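Local coordinates for protein tungsten-containing formylmethanofuran dehydrogenase 2 subunit C (Methanothermobacter wolfeii, PDB 5T5I) that probably serves as a structural subunit of the tungsten enzyme complex that interconverts carbon dioxide and formylmethanofuran in methanogenesis, at residues 166-180 against 185-199. Sequence-based numbering, arbitrary orientation.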
loop_
_atom_site.group_PDB
_atom_site.type_symbol
_atom_site.label_atom_id
_atom_site.label_comp_id
_atom_site.label_asym_id
_atom_site.label_seq_id
_atom_site.Cartn_x
_atom_site.Cartn_y
_atom_site.Cartn_z
ATOM N N MET C 166 1.260 27.547 30.749
ATOM C CA MET C 166 0.224 28.485 31.207
ATOM C C MET C 166 -0.354 28.034 32.545
ATOM O O MET C 166 -0.598 26.847 32.730
ATOM C CB MET C 166 -0.898 28.590 30.154
ATOM C CG MET C 166 -1.693 29.846 30.218
ATOM S SD MET C 166 -2.986 29.768 28.956
ATOM C CE MET C 166 -3.841 31.253 29.264
ATOM N N ASN C 167 -0.550 28.976 33.466
ATOM C CA ASN C 167 -1.078 28.733 34.810
ATOM C C ASN C 167 -2.242 29.689 35.191
ATOM O O ASN C 167 -2.384 30.055 36.357
ATOM C CB ASN C 167 0.073 28.907 35.802
ATOM C CG ASN C 167 -0.115 28.194 37.101
ATOM O OD1 ASN C 167 -0.959 27.293 37.245
ATOM N ND2 ASN C 167 0.677 28.598 38.081
ATOM N N GLY C 168 -3.039 30.088 34.213
ATOM C CA GLY C 168 -4.146 31.031 34.391
ATOM C C GLY C 168 -4.217 32.033 33.254
ATOM O O GLY C 168 -3.304 32.118 32.433
ATOM N N GLY C 169 -5.286 32.804 33.227
ATOM C CA GLY C 169 -5.508 33.801 32.194
ATOM C C GLY C 169 -6.158 33.217 30.957
ATOM O O GLY C 169 -6.657 32.083 30.966
ATOM N N LYS C 170 -6.131 33.981 29.876
ATOM C CA LYS C 170 -6.814 33.599 28.641
ATOM C C LYS C 170 -6.069 34.070 27.398
ATOM O O LYS C 170 -5.633 35.219 27.341
ATOM C CB LYS C 170 -8.216 34.215 28.662
ATOM C CG LYS C 170 -9.103 33.829 27.498
ATOM C CD LYS C 170 -10.577 34.079 27.791
ATOM C CE LYS C 170 -10.937 35.539 27.977
ATOM N NZ LYS C 170 -12.364 35.723 28.352
ATOM N N ILE C 171 -5.967 33.196 26.387
ATOM C CA ILE C 171 -5.342 33.528 25.104
ATOM C C ILE C 171 -6.346 33.216 23.993
ATOM O O ILE C 171 -6.840 32.088 23.907
ATOM C CB ILE C 171 -4.010 32.780 24.875
ATOM C CG1 ILE C 171 -2.965 33.154 25.949
ATOM C CG2 ILE C 171 -3.458 33.071 23.448
ATOM C CD1 ILE C 171 -1.720 32.240 25.983
ATOM N N ILE C 172 -6.609 34.193 23.121
ATOM C CA ILE C 172 -7.499 34.015 21.975
ATOM C C ILE C 172 -6.702 34.297 20.693
ATOM O O ILE C 172 -6.158 35.392 20.549
ATOM C CB ILE C 172 -8.760 34.916 22.072
ATOM C CG1 ILE C 172 -9.596 34.562 23.328
ATOM C CG2 ILE C 172 -9.617 34.791 20.797
ATOM C CD1 ILE C 172 -10.673 35.565 23.677
ATOM N N ILE C 173 -6.615 33.318 19.783
ATOM C CA ILE C 173 -5.984 33.497 18.464
ATOM C C ILE C 173 -7.133 33.445 17.466
ATOM O O ILE C 173 -7.783 32.402 17.340
ATOM C CB ILE C 173 -4.910 32.411 18.134
ATOM C CG1 ILE C 173 -3.912 32.204 19.284
ATOM C CG2 ILE C 173 -4.172 32.739 16.813
ATOM C CD1 ILE C 173 -3.123 33.421 19.748
ATOM N N LYS C 174 -7.407 34.550 16.776
ATOM C CA LYS C 174 -8.508 34.586 15.807
ATOM C C LYS C 174 -8.140 33.896 14.473
ATOM O O LYS C 174 -9.025 33.428 13.768
ATOM C CB LYS C 174 -9.020 36.004 15.614
ATOM C CG LYS C 174 -9.554 36.610 16.919
ATOM C CD LYS C 174 -10.258 37.982 16.708
ATOM C CE LYS C 174 -11.543 38.276 17.473
ATOM N NZ LYS C 174 -11.857 37.363 18.617
ATOM N N GLY C 175 -6.845 33.813 14.165
ATOM C CA GLY C 175 -6.334 33.110 12.997
ATOM C C GLY C 175 -5.872 31.695 13.322
ATOM O O GLY C 175 -6.413 31.028 14.214
ATOM N N ASP C 176 -4.847 31.242 12.603
ATOM C CA ASP C 176 -4.263 29.908 12.759
ATOM C C ASP C 176 -3.024 29.916 13.654
ATOM O O ASP C 176 -2.386 30.951 13.837
ATOM C CB ASP C 176 -3.843 29.378 11.377
ATOM C CG ASP C 176 -4.950 29.407 10.345
ATOM O OD1 ASP C 176 -6.104 29.101 10.710
ATOM O OD2 ASP C 176 -4.668 29.770 9.181
ATOM N N VAL C 177 -2.664 28.735 14.170
ATOM C CA VAL C 177 -1.418 28.501 14.903
ATOM C C VAL C 177 -0.657 27.368 14.211
ATOM O O VAL C 177 -1.243 26.585 13.451
ATOM C CB VAL C 177 -1.555 28.241 16.424
ATOM C CG1 VAL C 177 -2.249 29.398 17.131
ATOM C CG2 VAL C 177 -2.261 26.930 16.706
ATOM N N ASN C 178 0.634 27.246 14.514
ATOM C CA ASN C 178 1.452 26.193 13.941
ATOM C C ASN C 178 1.432 24.947 14.841
ATOM O O ASN C 178 0.410 24.260 14.845
ATOM C CB ASN C 178 2.850 26.713 13.593
ATOM C CG ASN C 178 3.629 25.736 12.748
ATOM O OD1 ASN C 178 3.144 25.288 11.731
ATOM N ND2 ASN C 178 4.854 25.419 13.103
ATOM N N ILE C 179 2.496 24.644 15.620
ATOM C CA ILE C 179 2.481 23.426 16.432
ATOM C C ILE C 179 2.606 23.696 17.926
ATOM O O ILE C 179 3.073 24.744 18.349
ATOM C CB ILE C 179 3.541 22.401 15.955
ATOM C CG1 ILE C 179 4.991 22.917 16.175
ATOM C CG2 ILE C 179 3.295 22.018 14.499
ATOM C CD1 ILE C 179 6.073 21.836 16.007
ATOM N N MET C 180 2.153 22.730 18.714
ATOM C CA MET C 180 2.272 22.677 20.172
ATOM C C MET C 180 1.630 23.843 20.955
ATOM O O MET C 180 2.209 24.275 21.957
ATOM C CB MET C 180 3.755 22.511 20.567
ATOM C CG MET C 180 4.422 21.345 19.851
ATOM S SD MET C 180 6.131 20.907 20.292
ATOM C CE MET C 180 7.053 22.313 19.649
ATOM N N MET C 185 0.606 22.991 29.533
ATOM C CA MET C 185 -0.374 23.862 30.181
ATOM C C MET C 185 -0.855 23.238 31.504
ATOM O O MET C 185 -1.085 22.036 31.558
ATOM C CB MET C 185 -1.563 24.069 29.204
ATOM C CG MET C 185 -2.685 24.848 29.720
ATOM S SD MET C 185 -3.946 24.941 28.407
ATOM C CE MET C 185 -4.750 26.399 28.911
ATOM N N ASN C 186 -0.954 24.063 32.562
ATOM C CA ASN C 186 -1.455 23.666 33.883
ATOM C C ASN C 186 -2.862 24.174 34.149
ATOM O O ASN C 186 -3.638 23.484 34.802
ATOM C CB ASN C 186 -0.539 24.198 34.995
ATOM C CG ASN C 186 0.722 23.422 35.152
ATOM O OD1 ASN C 186 1.822 23.981 35.146
ATOM N ND2 ASN C 186 0.575 22.149 35.469
ATOM N N ASN C 187 -3.149 25.417 33.757
ATOM C CA ASN C 187 -4.441 26.081 33.969
ATOM C C ASN C 187 -4.589 27.198 32.947
ATOM O O ASN C 187 -3.599 27.634 32.354
ATOM C CB ASN C 187 -4.508 26.698 35.393
ATOM C CG ASN C 187 -5.240 25.886 36.428
ATOM O OD1 ASN C 187 -6.418 26.113 36.699
ATOM N ND2 ASN C 187 -4.527 25.039 37.154
ATOM N N GLY C 188 -5.815 27.676 32.793
ATOM C CA GLY C 188 -6.145 28.752 31.870
ATOM C C GLY C 188 -7.001 28.272 30.721
ATOM O O GLY C 188 -7.447 27.115 30.694
ATOM N N LEU C 189 -7.258 29.177 29.784
ATOM C CA LEU C 189 -8.092 28.906 28.615
ATOM C C LEU C 189 -7.404 29.427 27.353
ATOM O O LEU C 189 -6.981 30.578 27.316
ATOM C CB LEU C 189 -9.492 29.551 28.796
ATOM C CG LEU C 189 -10.422 29.581 27.581
ATOM C CD1 LEU C 189 -10.764 28.177 27.095
ATOM C CD2 LEU C 189 -11.711 30.366 27.898
ATOM N N ILE C 190 -7.277 28.571 26.338
ATOM C CA ILE C 190 -6.750 28.944 25.026
ATOM C C ILE C 190 -7.866 28.675 24.015
ATOM O O ILE C 190 -8.355 27.543 23.931
ATOM C CB ILE C 190 -5.464 28.184 24.639
ATOM C CG1 ILE C 190 -4.315 28.525 25.614
ATOM C CG2 ILE C 190 -5.034 28.518 23.185
ATOM C CD1 ILE C 190 -3.132 27.553 25.543
ATOM N N ILE C 191 -8.253 29.698 23.239
ATOM C CA ILE C 191 -9.239 29.541 22.163
ATOM C C ILE C 191 -8.522 29.836 20.830
ATOM O O ILE C 191 -8.013 30.931 20.643
ATOM C CB ILE C 191 -10.494 30.440 22.326
ATOM C CG1 ILE C 191 -11.250 30.115 23.640
ATOM C CG2 ILE C 191 -11.422 30.264 21.092
ATOM C CD1 ILE C 191 -12.370 31.097 23.998
ATOM N N ILE C 192 -8.524 28.877 19.907
ATOM C CA ILE C 192 -7.962 29.043 18.555
ATOM C C ILE C 192 -9.157 29.012 17.583
ATOM O O ILE C 192 -9.814 27.979 17.428
ATOM C CB ILE C 192 -6.880 27.964 18.260
ATOM C CG1 ILE C 192 -5.683 28.103 19.257
ATOM C CG2 ILE C 192 -6.376 28.066 16.802
ATOM C CD1 ILE C 192 -4.966 26.833 19.531
ATOM N N GLU C 193 -9.477 30.153 16.967
ATOM C CA GLU C 193 -10.632 30.235 16.075
ATOM C C GLU C 193 -10.349 29.622 14.700
ATOM O O GLU C 193 -11.276 29.204 14.019
ATOM C CB GLU C 193 -11.166 31.668 15.977
ATOM C CG GLU C 193 -11.548 32.234 17.340
ATOM C CD GLU C 193 -12.217 33.597 17.344
ATOM O OE1 GLU C 193 -12.256 34.255 16.280
ATOM O OE2 GLU C 193 -12.655 34.031 18.433
ATOM N N GLY C 194 -9.075 29.554 14.331
ATOM C CA GLY C 194 -8.621 28.951 13.094
ATOM C C GLY C 194 -8.108 27.537 13.288
ATOM O O GLY C 194 -8.594 26.797 14.146
ATOM N N ASN C 195 -7.114 27.166 12.485
ATOM C CA ASN C 195 -6.542 25.826 12.446
ATOM C C ASN C 195 -5.296 25.632 13.314
ATOM O O ASN C 195 -4.644 26.598 13.721
ATOM C CB ASN C 195 -6.192 25.489 10.979
ATOM C CG ASN C 195 -7.375 25.597 10.036
ATOM O OD1 ASN C 195 -8.523 25.310 10.401
ATOM N ND2 ASN C 195 -7.140 26.023 8.802
ATOM N N VAL C 196 -4.958 24.346 13.557
ATOM C CA VAL C 196 -3.757 23.898 14.279
ATOM C C VAL C 196 -3.076 22.849 13.391
ATOM O O VAL C 196 -3.750 21.945 12.900
ATOM C CB VAL C 196 -4.075 23.272 15.668
ATOM C CG1 VAL C 196 -2.794 22.828 16.387
ATOM C CG2 VAL C 196 -4.888 24.221 16.540
ATOM N N VAL C 197 -1.749 22.915 13.238
ATOM C CA VAL C 197 -1.024 21.904 12.451
ATOM C C VAL C 197 -0.904 20.609 13.282
ATOM O O VAL C 197 -1.284 19.542 12.804
ATOM C CB VAL C 197 0.357 22.411 11.964
ATOM C CG1 VAL C 197 1.160 21.300 11.287
ATOM C CG2 VAL C 197 0.191 23.609 11.033
ATOM N N ALA C 198 -0.382 20.699 14.507
ATOM C CA ALA C 198 -0.187 19.500 15.325
ATOM C C ALA C 198 0.068 19.780 16.800
ATOM O O ALA C 198 0.415 20.892 17.193
ATOM C CB ALA C 198 0.986 18.693 14.780
ATOM N N ARG C 199 -0.080 18.718 17.595
ATOM C CA ARG C 199 0.300 18.621 19.000
ATOM C C ARG C 199 -0.383 19.594 19.956
ATOM O O ARG C 199 0.251 20.030 20.921
ATOM C CB ARG C 199 1.844 18.757 19.106
ATOM C CG ARG C 199 2.591 17.735 18.271
ATOM C CD ARG C 199 4.074 18.045 18.096
ATOM N NE ARG C 199 4.649 17.109 17.135
ATOM C CZ ARG C 199 5.923 17.042 16.768
ATOM N NH1 ARG C 199 6.822 17.847 17.316
ATOM N NH2 ARG C 199 6.318 16.133 15.888
HETATM O O HOH W 1 -11.923 34.106 13.583
#
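The carboxylate of Asp176 and the amide of Asn195 run in the same direction, their planes almost parallel (4°), at a corner between two successive turns of a right-handed beta-helix. Asp176 OD1 takes the backbone N of Asn195 at 2.8 Å in a nearly straight bond, on the anti side but 26° out of the carboxylate plane, while Asn195 OD1 accepts from Met214 N one turn further on. Met180 CG touches Arg199 CB at 3.7 Å, and its sulfur reaches the rim of the guanidinium close to the plane of that group; Arg199 NE pairs with an acidic side chain of another protein chain, so the bend after strand 196-198 faces another subunit.

Strands 170-173 and 187-192 run parallel, their axes 4.8 Å apart, with Ile171 over Ile190 and Ile173 over Ile192 on the buried face. Met166 fills the corner before them: its CG is anti to the backbone N (chi1 -157°), and the extended chain brings SD to 3.8 Å from Ile190 CG1. A CB on Gly188 would run into Met166 CE and jam against Asn187 O.

At the strand ends a water donates to both Glu193 OE1 and Lys174 O. An alanine in place of Glu193 would probably cost this water one acceptor and the Lys174 ammonium its mate across the turns, a weak salt bridge with Lys174 NZ 3.4 Å from Glu193 OE2.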